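Long-range contact in processed glycerol phosphate lipoteichoic acid synthase 2 (Bacillus subtilis, PDB 2W8D), which belongs to the lipoteichoic acid synthase family, its C-terminal domain having the sulfatase-like alkaline phosphatase superfamily fold and holding a magnesium ion: residues A[30-42]-A[187-199]. Residues are numbered along the deposited sequence; the frame is centred on the assembly and turned at random.
Sequences EGKNVIYVSLESL and QPFYTKFITLSNH. With MG (magnesium ion), chain C.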
ATOM      1  N   GLU A  30       2.713  19.588   6.811  1.00 17.48           N
ATOM      2  CA  GLU A  30       3.248  19.549   8.145  1.00 18.37           C
ATOM      3  C   GLU A  30       2.185  19.758   9.214  1.00 18.25           C
ATOM      4  O   GLU A  30       1.397  20.697   9.141  1.00 17.44           O
ATOM      5  CB  GLU A  30       4.302  20.619   8.286  1.00 19.12           C
ATOM      6  CG  GLU A  30       5.157  20.456   9.520  1.00 22.46           C
ATOM      7  CD  GLU A  30       6.189  21.526   9.613  1.00 26.57           C
ATOM      8  OE1 GLU A  30       6.242  22.389   8.699  1.00 28.81           O
ATOM      9  OE2 GLU A  30       6.950  21.509  10.598  1.00 30.22           O
ATOM     10  N   GLY A  31       2.194  18.862  10.206  1.00 18.58           N
ATOM     11  CA  GLY A  31       1.311  18.932  11.377  1.00 18.18           C
ATOM     12  C   GLY A  31       0.071  18.055  11.290  1.00 17.89           C
ATOM     13  O   GLY A  31      -0.610  17.820  12.307  1.00 17.81           O
ATOM     14  N   LYS A  32      -0.230  17.586  10.079  1.00 16.81           N
ATOM     15  CA  LYS A  32      -1.450  16.832   9.831  1.00 16.78           C
ATOM     16  C   LYS A  32      -1.444  15.377  10.291  1.00 16.60           C
ATOM     17  O   LYS A  32      -0.395  14.716  10.376  1.00 16.54           O
ATOM     18  CB  LYS A  32      -1.876  16.942   8.355  1.00 17.91           C
ATOM     19  CG  LYS A  32      -2.896  18.118   8.179  1.00 18.77           C
ATOM     20  CD  LYS A  32      -2.692  18.902   6.946  1.00 19.15           C
ATOM     21  CE  LYS A  32      -3.153  20.337   7.170  1.00 21.17           C
ATOM     22  NZ  LYS A  32      -2.975  21.075   5.890  1.00 24.86           N
ATOM     23  N   ASN A  33      -2.637  14.890  10.603  1.00 15.39           N
ATOM     24  CA  ASN A  33      -2.834  13.498  10.834  1.00 14.71           C
ATOM     25  C   ASN A  33      -2.560  12.716   9.530  1.00 14.95           C
ATOM     26  O   ASN A  33      -2.564  13.288   8.425  1.00 14.23           O
ATOM     27  CB  ASN A  33      -4.263  13.270  11.279  1.00 14.69           C
ATOM     28  CG  ASN A  33      -4.618  14.064  12.504  1.00 15.75           C
ATOM     29  OD1 ASN A  33      -3.992  13.916  13.542  1.00 20.53           O
ATOM     30  ND2 ASN A  33      -5.633  14.912  12.398  1.00 13.95           N
ATOM     31  N   VAL A  34      -2.302  11.417   9.679  1.00 14.20           N
ATOM     32  CA  VAL A  34      -2.205  10.533   8.555  1.00 14.23           C
ATOM     33  C   VAL A  34      -3.237   9.440   8.811  1.00 14.47           C
ATOM     34  O   VAL A  34      -3.331   8.916   9.927  1.00 14.12           O
ATOM     35  CB  VAL A  34      -0.772   9.888   8.443  1.00 14.90           C
ATOM     36  CG1 VAL A  34      -0.699   8.839   7.280  1.00 13.59           C
ATOM     37  CG2 VAL A  34       0.318  10.959   8.330  1.00 13.32           C
ATOM     38  N   ILE A  35      -4.001   9.102   7.769  1.00 14.02           N
ATOM     39  CA  ILE A  35      -4.950   7.999   7.803  1.00 12.79           C
ATOM     40  C   ILE A  35      -4.635   7.107   6.578  1.00 13.31           C
ATOM     41  O   ILE A  35      -4.852   7.504   5.434  1.00 13.07           O
ATOM     42  CB  ILE A  35      -6.418   8.532   7.734  1.00 12.34           C
ATOM     43  CG1 ILE A  35      -6.785   9.376   8.971  1.00 11.00           C
ATOM     44  CG2 ILE A  35      -7.408   7.390   7.543  1.00 13.44           C
ATOM     45  CD1 ILE A  35      -8.106  10.168   8.850  1.00  5.35           C
ATOM     46  N   TYR A  36      -4.098   5.914   6.806  1.00 12.75           N
ATOM     47  CA  TYR A  36      -3.886   5.006   5.702  1.00 13.54           C
ATOM     48  C   TYR A  36      -5.111   4.124   5.606  1.00 13.14           C
ATOM     49  O   TYR A  36      -5.670   3.725   6.639  1.00 14.85           O
ATOM     50  CB  TYR A  36      -2.655   4.106   5.946  1.00 13.92           C
ATOM     51  CG  TYR A  36      -1.336   4.627   5.484  1.00 15.05           C
ATOM     52  CD1 TYR A  36      -0.558   5.444   6.295  1.00 16.86           C
ATOM     53  CD2 TYR A  36      -0.810   4.229   4.257  1.00 20.33           C
ATOM     54  CE1 TYR A  36       0.708   5.891   5.888  1.00 18.29           C
ATOM     55  CE2 TYR A  36       0.456   4.669   3.832  1.00 21.39           C
ATOM     56  CZ  TYR A  36       1.199   5.507   4.663  1.00 21.89           C
ATOM     57  OH  TYR A  36       2.433   5.942   4.244  1.00 24.55           O
ATOM     58  N   VAL A  37      -5.500   3.787   4.384  1.00 12.87           N
ATOM     59  CA  VAL A  37      -6.518   2.767   4.116  1.00 12.62           C
ATOM     60  C   VAL A  37      -6.007   1.745   3.116  1.00 13.71           C
ATOM     61  O   VAL A  37      -5.667   2.092   1.995  1.00 14.77           O
ATOM     62  CB  VAL A  37      -7.823   3.346   3.532  1.00 12.54           C
ATOM     63  CG1 VAL A  37      -8.842   2.231   3.382  1.00  9.34           C
ATOM     64  CG2 VAL A  37      -8.348   4.503   4.429  1.00  8.10           C
ATOM     65  N   SER A  38      -5.946   0.489   3.540  1.00 14.08           N
ATOM     66  CA  SER A  38      -5.592  -0.609   2.676  1.00 14.58           C
ATOM     67  C   SER A  38      -6.855  -1.156   2.040  1.00 15.10           C
ATOM     68  O   SER A  38      -7.705  -1.722   2.728  1.00 15.73           O
ATOM     69  CB  SER A  38      -4.894  -1.700   3.502  1.00 13.97           C
ATOM     70  OG  SER A  38      -4.831  -2.934   2.808  1.00 16.48           O
ATOM     71  N   LEU A  39      -6.961  -0.988   0.718  1.00 16.30           N
ATOM     72  CA  LEU A  39      -8.111  -1.405  -0.111  1.00 15.85           C
ATOM     73  C   LEU A  39      -7.895  -2.811  -0.612  1.00 16.30           C
ATOM     74  O   LEU A  39      -7.195  -3.023  -1.619  1.00 18.00           O
ATOM     75  CB  LEU A  39      -8.219  -0.478  -1.308  1.00 15.62           C
ATOM     76  CG  LEU A  39      -8.359   1.007  -0.972  1.00 17.61           C
ATOM     77  CD1 LEU A  39      -8.304   1.869  -2.207  1.00 15.04           C
ATOM     78  CD2 LEU A  39      -9.657   1.272  -0.215  1.00 17.16           C
ATOM     79  N   GLU A  40      -8.473  -3.778   0.085  1.00 15.91           N
ATOM     80  CA  GLU A  40      -8.216  -5.195  -0.138  1.00 15.63           C
ATOM     81  C   GLU A  40      -8.407  -5.642  -1.596  1.00 16.20           C
ATOM     82  O   GLU A  40      -9.507  -5.447  -2.181  1.00 15.88           O
ATOM     83  CB  GLU A  40      -9.164  -6.016   0.760  1.00 15.86           C
ATOM     84  CG  GLU A  40      -8.927  -7.519   0.792  1.00 15.20           C
ATOM     85  CD  GLU A  40      -7.466  -7.918   0.954  1.00 16.12           C
ATOM     86  OE1 GLU A  40      -6.842  -7.601   2.009  1.00 14.09           O
ATOM     87  OE2 GLU A  40      -6.933  -8.550   0.004  1.00 15.86           O
ATOM     88  N   SER A  41      -7.353  -6.257  -2.155  1.00 15.80           N
ATOM     89  CA  SER A  41      -7.411  -6.963  -3.447  1.00 15.92           C
ATOM     90  C   SER A  41      -7.891  -6.092  -4.609  1.00 16.65           C
ATOM     91  O   SER A  41      -8.351  -6.615  -5.619  1.00 16.28           O
ATOM     92  CB  SER A  41      -8.327  -8.181  -3.342  1.00 15.43           C
ATOM     93  OG  SER A  41      -7.806  -9.183  -2.485  1.00 16.03           O
ATOM     94  N   LEU A  42      -7.795  -4.768  -4.450  1.00 17.29           N
ATOM     95  CA  LEU A  42      -8.287  -3.819  -5.456  1.00 17.65           C
ATOM     96  C   LEU A  42      -7.223  -3.429  -6.501  1.00 17.84           C
ATOM     97  O   LEU A  42      -6.172  -2.874  -6.165  1.00 18.84           O
ATOM     98  CB  LEU A  42      -8.836  -2.578  -4.763  1.00 16.83           C
ATOM     99  CG  LEU A  42      -9.637  -1.702  -5.735  1.00 19.38           C
ATOM    100  CD1 LEU A  42     -10.937  -2.398  -6.160  1.00 18.50           C
ATOM    101  CD2 LEU A  42      -9.908  -0.316  -5.148  1.00 18.32           C
ATOM    102  N   GLN A 187      -4.231  14.036  19.160  1.00 20.33           N
ATOM    103  CA  GLN A 187      -3.759  14.514  17.868  1.00 19.58           C
ATOM    104  C   GLN A 187      -2.386  15.171  18.012  1.00 18.62           C
ATOM    105  O   GLN A 187      -2.125  15.805  19.027  1.00 19.21           O
ATOM    106  CB  GLN A 187      -4.789  15.501  17.299  1.00 19.93           C
ATOM    107  CG  GLN A 187      -5.947  14.787  16.578  1.00 20.87           C
ATOM    108  CD  GLN A 187      -6.879  15.731  15.873  1.00 21.47           C
ATOM    109  OE1 GLN A 187      -6.458  16.555  15.056  1.00 23.03           O
ATOM    110  NE2 GLN A 187      -8.166  15.610  16.171  1.00 20.76           N
ATOM    111  N   PRO A 188      -1.496  15.017  17.013  1.00 17.47           N
ATOM    112  CA  PRO A 188      -1.675  14.355  15.716  1.00 16.30           C
ATOM    113  C   PRO A 188      -1.615  12.847  15.813  1.00 15.84           C
ATOM    114  O   PRO A 188      -0.939  12.309  16.680  1.00 14.94           O
ATOM    115  CB  PRO A 188      -0.490  14.858  14.903  1.00 15.95           C
ATOM    116  CG  PRO A 188       0.571  15.169  15.912  1.00 16.37           C
ATOM    117  CD  PRO A 188      -0.092  15.416  17.242  1.00 16.91           C
ATOM    118  N   PHE A 189      -2.315  12.159  14.914  1.00 15.75           N
ATOM    119  CA  PHE A 189      -2.295  10.702  14.918  1.00 15.11           C
ATOM    120  C   PHE A 189      -1.950  10.123  13.567  1.00 15.48           C
ATOM    121  O   PHE A 189      -2.231  10.726  12.532  1.00 15.87           O
ATOM    122  CB  PHE A 189      -3.615  10.128  15.437  1.00 15.21           C
ATOM    123  CG  PHE A 189      -4.813  10.510  14.614  1.00 15.69           C
ATOM    124  CD1 PHE A 189      -4.978  10.024  13.323  1.00 16.71           C
ATOM    125  CD2 PHE A 189      -5.779  11.344  15.126  1.00 13.33           C
ATOM    126  CE1 PHE A 189      -6.103  10.403  12.554  1.00 17.84           C
ATOM    127  CE2 PHE A 189      -6.891  11.704  14.380  1.00 13.95           C
ATOM    128  CZ  PHE A 189      -7.051  11.241  13.107  1.00 15.61           C
ATOM    129  N   TYR A 190      -1.356   8.928  13.581  1.00 15.86           N
ATOM    130  CA  TYR A 190      -1.012   8.188  12.380  1.00 15.63           C
ATOM    131  C   TYR A 190      -1.706   6.826  12.476  1.00 15.32           C
ATOM    132  O   TYR A 190      -1.434   6.067  13.409  1.00 15.99           O
ATOM    133  CB  TYR A 190       0.504   8.012  12.354  1.00 16.06           C
ATOM    134  CG  TYR A 190       1.063   7.077  11.280  1.00 17.16           C
ATOM    135  CD1 TYR A 190       0.990   5.681  11.405  1.00 15.56           C
ATOM    136  CD2 TYR A 190       1.733   7.614  10.188  1.00 16.70           C
ATOM    137  CE1 TYR A 190       1.547   4.860  10.422  1.00 18.15           C
ATOM    138  CE2 TYR A 190       2.290   6.833   9.237  1.00 16.74           C
ATOM    139  CZ  TYR A 190       2.184   5.473   9.333  1.00 18.68           C
ATOM    140  OH  TYR A 190       2.774   4.779   8.334  1.00 19.63           O
ATOM    141  N   THR A 191      -2.583   6.520  11.526  1.00 13.75           N
ATOM    142  CA  THR A 191      -3.531   5.408  11.659  1.00 13.02           C
ATOM    143  C   THR A 191      -3.653   4.588  10.396  1.00 13.72           C
ATOM    144  O   THR A 191      -3.471   5.121   9.294  1.00 12.90           O
ATOM    145  CB  THR A 191      -4.952   5.887  12.013  1.00 13.37           C
ATOM    146  OG1 THR A 191      -5.356   6.914  11.102  1.00 11.38           O
ATOM    147  CG2 THR A 191      -4.971   6.434  13.395  1.00 11.42           C
ATOM    148  N   LYS A 192      -3.949   3.294  10.571  1.00 13.84           N
ATOM    149  CA  LYS A 192      -4.080   2.353   9.471  1.00 14.89           C
ATOM    150  C   LYS A 192      -5.414   1.650   9.552  1.00 14.90           C
ATOM    151  O   LYS A 192      -5.723   1.039  10.585  1.00 14.73           O
ATOM    152  CB  LYS A 192      -2.974   1.283   9.507  1.00 14.75           C
ATOM    153  CG  LYS A 192      -1.545   1.776   9.213  1.00 15.64           C
ATOM    154  CD  LYS A 192      -0.499   1.049  10.125  1.00 17.34           C
ATOM    155  CE  LYS A 192      -0.616  -0.452  10.028  1.00 15.89           C
ATOM    156  NZ  LYS A 192      -0.521  -0.883   8.585  1.00 15.41           N
ATOM    157  N   PHE A 193      -6.185   1.719   8.462  1.00 14.53           N
ATOM    158  CA  PHE A 193      -7.423   0.967   8.348  1.00 15.15           C
ATOM    159  C   PHE A 193      -7.291  -0.186   7.349  1.00 15.84           C
ATOM    160  O   PHE A 193      -7.097   0.030   6.140  1.00 16.22           O
ATOM    161  CB  PHE A 193      -8.554   1.908   7.932  1.00 15.87           C
ATOM    162  CG  PHE A 193      -8.986   2.857   9.022  1.00 14.05           C
ATOM    163  CD1 PHE A 193     -10.128   2.608   9.750  1.00 14.75           C
ATOM    164  CD2 PHE A 193      -8.238   3.992   9.318  1.00 12.11           C
ATOM    165  CE1 PHE A 193     -10.524   3.486  10.769  1.00 13.77           C
ATOM    166  CE2 PHE A 193      -8.623   4.859  10.292  1.00 13.83           C
ATOM    167  CZ  PHE A 193      -9.777   4.622  11.035  1.00 12.27           C
ATOM    168  N   ILE A 194      -7.356  -1.416   7.850  1.00 16.41           N
ATOM    169  CA  ILE A 194      -7.187  -2.580   6.976  1.00 16.56           C
ATOM    170  C   ILE A 194      -8.551  -3.194   6.669  1.00 16.22           C
ATOM    171  O   ILE A 194      -9.161  -3.831   7.538  1.00 15.73           O
ATOM    172  CB  ILE A 194      -6.237  -3.657   7.580  1.00 17.41           C
ATOM    173  CG1 ILE A 194      -5.003  -3.023   8.262  1.00 17.76           C
ATOM    174  CG2 ILE A 194      -5.880  -4.763   6.484  1.00 17.41           C
ATOM    175  CD1 ILE A 194      -4.044  -2.264   7.340  1.00 18.27           C
ATOM    176  N   THR A 195      -9.036  -2.973   5.446  1.00 16.19           N
ATOM    177  CA  THR A 195     -10.348  -3.468   5.029  1.00 16.38           C
ATOM    178  C   THR A 195     -10.256  -4.971   4.828  1.00 16.98           C
ATOM    179  O   THR A 195      -9.169  -5.486   4.672  1.00 17.60           O
ATOM    180  CB  THR A 195     -10.877  -2.761   3.736  1.00 16.35           C
ATOM    181  OG1 THR A 195     -10.043  -3.060   2.584  1.00 15.96           O
ATOM    182  CG2 THR A 195     -10.941  -1.263   3.966  1.00 14.85           C
ATOM    183  N   LEU A 196     -11.406  -5.640   4.786  1.00 17.84           N
ATOM    184  CA  LEU A 196     -11.549  -7.100   4.736  1.00 17.64           C
ATOM    185  C   LEU A 196     -12.476  -7.654   3.657  1.00 18.06           C
ATOM    186  O   LEU A 196     -12.302  -8.813   3.239  1.00 18.65           O
ATOM    187  CB  LEU A 196     -12.155  -7.583   6.056  1.00 17.32           C
ATOM    188  CG  LEU A 196     -11.115  -7.896   7.120  1.00 19.45           C
ATOM    189  CD1 LEU A 196     -11.763  -8.294   8.425  1.00 18.01           C
ATOM    190  CD2 LEU A 196     -10.107  -8.956   6.599  1.00 18.98           C
ATOM    191  N   SER A 197     -13.499  -6.878   3.282  1.00 17.64           N
ATOM    192  CA  SER A 197     -14.643  -7.375   2.545  1.00 17.81           C
ATOM    193  C   SER A 197     -14.317  -7.816   1.110  1.00 18.66           C
ATOM    194  O   SER A 197     -14.909  -8.765   0.634  1.00 18.48           O
ATOM    195  CB  SER A 197     -15.764  -6.321   2.514  1.00 18.34           C
ATOM    196  OG  SER A 197     -16.543  -6.302   3.719  1.00 19.79           O
ATOM    197  N   ASN A 198     -13.380  -7.155   0.427  1.00 18.38           N
ATOM    198  CA  ASN A 198     -13.079  -7.541  -0.959  1.00 19.61           C
ATOM    199  C   ASN A 198     -12.044  -8.680  -1.039  1.00 20.34           C
ATOM    200  O   ASN A 198     -11.024  -8.551  -1.733  1.00 20.30           O
ATOM    201  CB  ASN A 198     -12.634  -6.326  -1.795  1.00 18.71           C
ATOM    202  CG  ASN A 198     -12.721  -6.574  -3.279  1.00 20.14           C
ATOM    203  OD1 ASN A 198     -13.719  -7.132  -3.769  1.00 20.51           O
ATOM    204  ND2 ASN A 198     -11.690  -6.148  -4.021  1.00 17.01           N
ATOM    205  N   HIS A 199     -12.306  -9.770  -0.308  1.00 21.02           N
ATOM    206  CA  HIS A 199     -11.410 -10.939  -0.229  1.00 21.44           C
ATOM    207  C   HIS A 199     -11.895 -12.027  -1.151  1.00 20.74           C
ATOM    208  O   HIS A 199     -13.100 -12.231  -1.271  1.00 20.24           O
ATOM    209  CB  HIS A 199     -11.345 -11.504   1.201  1.00 22.65           C
ATOM    210  CG  HIS A 199     -10.053 -11.213   1.910  1.00 27.24           C
ATOM    211  ND1 HIS A 199      -9.991 -10.483   3.084  1.00 30.65           N
ATOM    212  CD2 HIS A 199      -8.769 -11.535   1.600  1.00 30.27           C
ATOM    213  CE1 HIS A 199      -8.731 -10.388   3.476  1.00 32.13           C
ATOM    214  NE2 HIS A 199      -7.970 -11.014   2.592  1.00 31.93           N
TER
HETATM  215 MG    MG C1636      -5.086  -8.505   0.955  1.00 14.90          MG
HETATM  216  O   HOH W   1       3.989   5.468   6.104  1.00 17.50           O
HETATM  217  O   HOH W   2      -6.895  -4.871   2.929  1.00 19.48           O
HETATM  218  O   HOH W   3      -7.358  -7.750   4.752  1.00 22.60           O
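The amide of N33 lies nearly flat over one face of the F189 ring, their planes 10° apart, while OD1 accepts a hydrogen bond from F189 N at 2.8 Å. With CG of F189 set between its backbone N and carbonyl carbon (chi1 61°), the ring comes to lie against the N33 amide; its edge also meets I35, CE1 lying 3.8 Å from CG1. I35 lodges in the angle between two rings, CG1 at the F189 edge and CG2 3.9 Å from F193 CD2, with F189 and F193 continuing onto helix 171-183. On the other sheet face V34 lies alongside Y190, its CB against the ring at CD2, and the oblique Y36 and Y190 rings (planes 54° apart) have hydroxyls bridged by one water. Strands 33-39 and 189-194 run parallel, their axes 4.6 Å apart, inside the mixed sheet of the alkaline phosphatase-like fold; strand 251-257 flanks 33-39 on its other edge. Past the strand end T195 OG1 bridges the backbone: it donates to S38 O at 2.7 Å and accepts from E40 N at 3.0 Å. E40 CG sits over the H199 ring, 3.8 Å from its centroid, and the carboxylate binds magnesium through OE1 and OE2, alongside D258 and H259. N198 ND2 grips E40 O at 2.9 Å, its OD1 being held by S227.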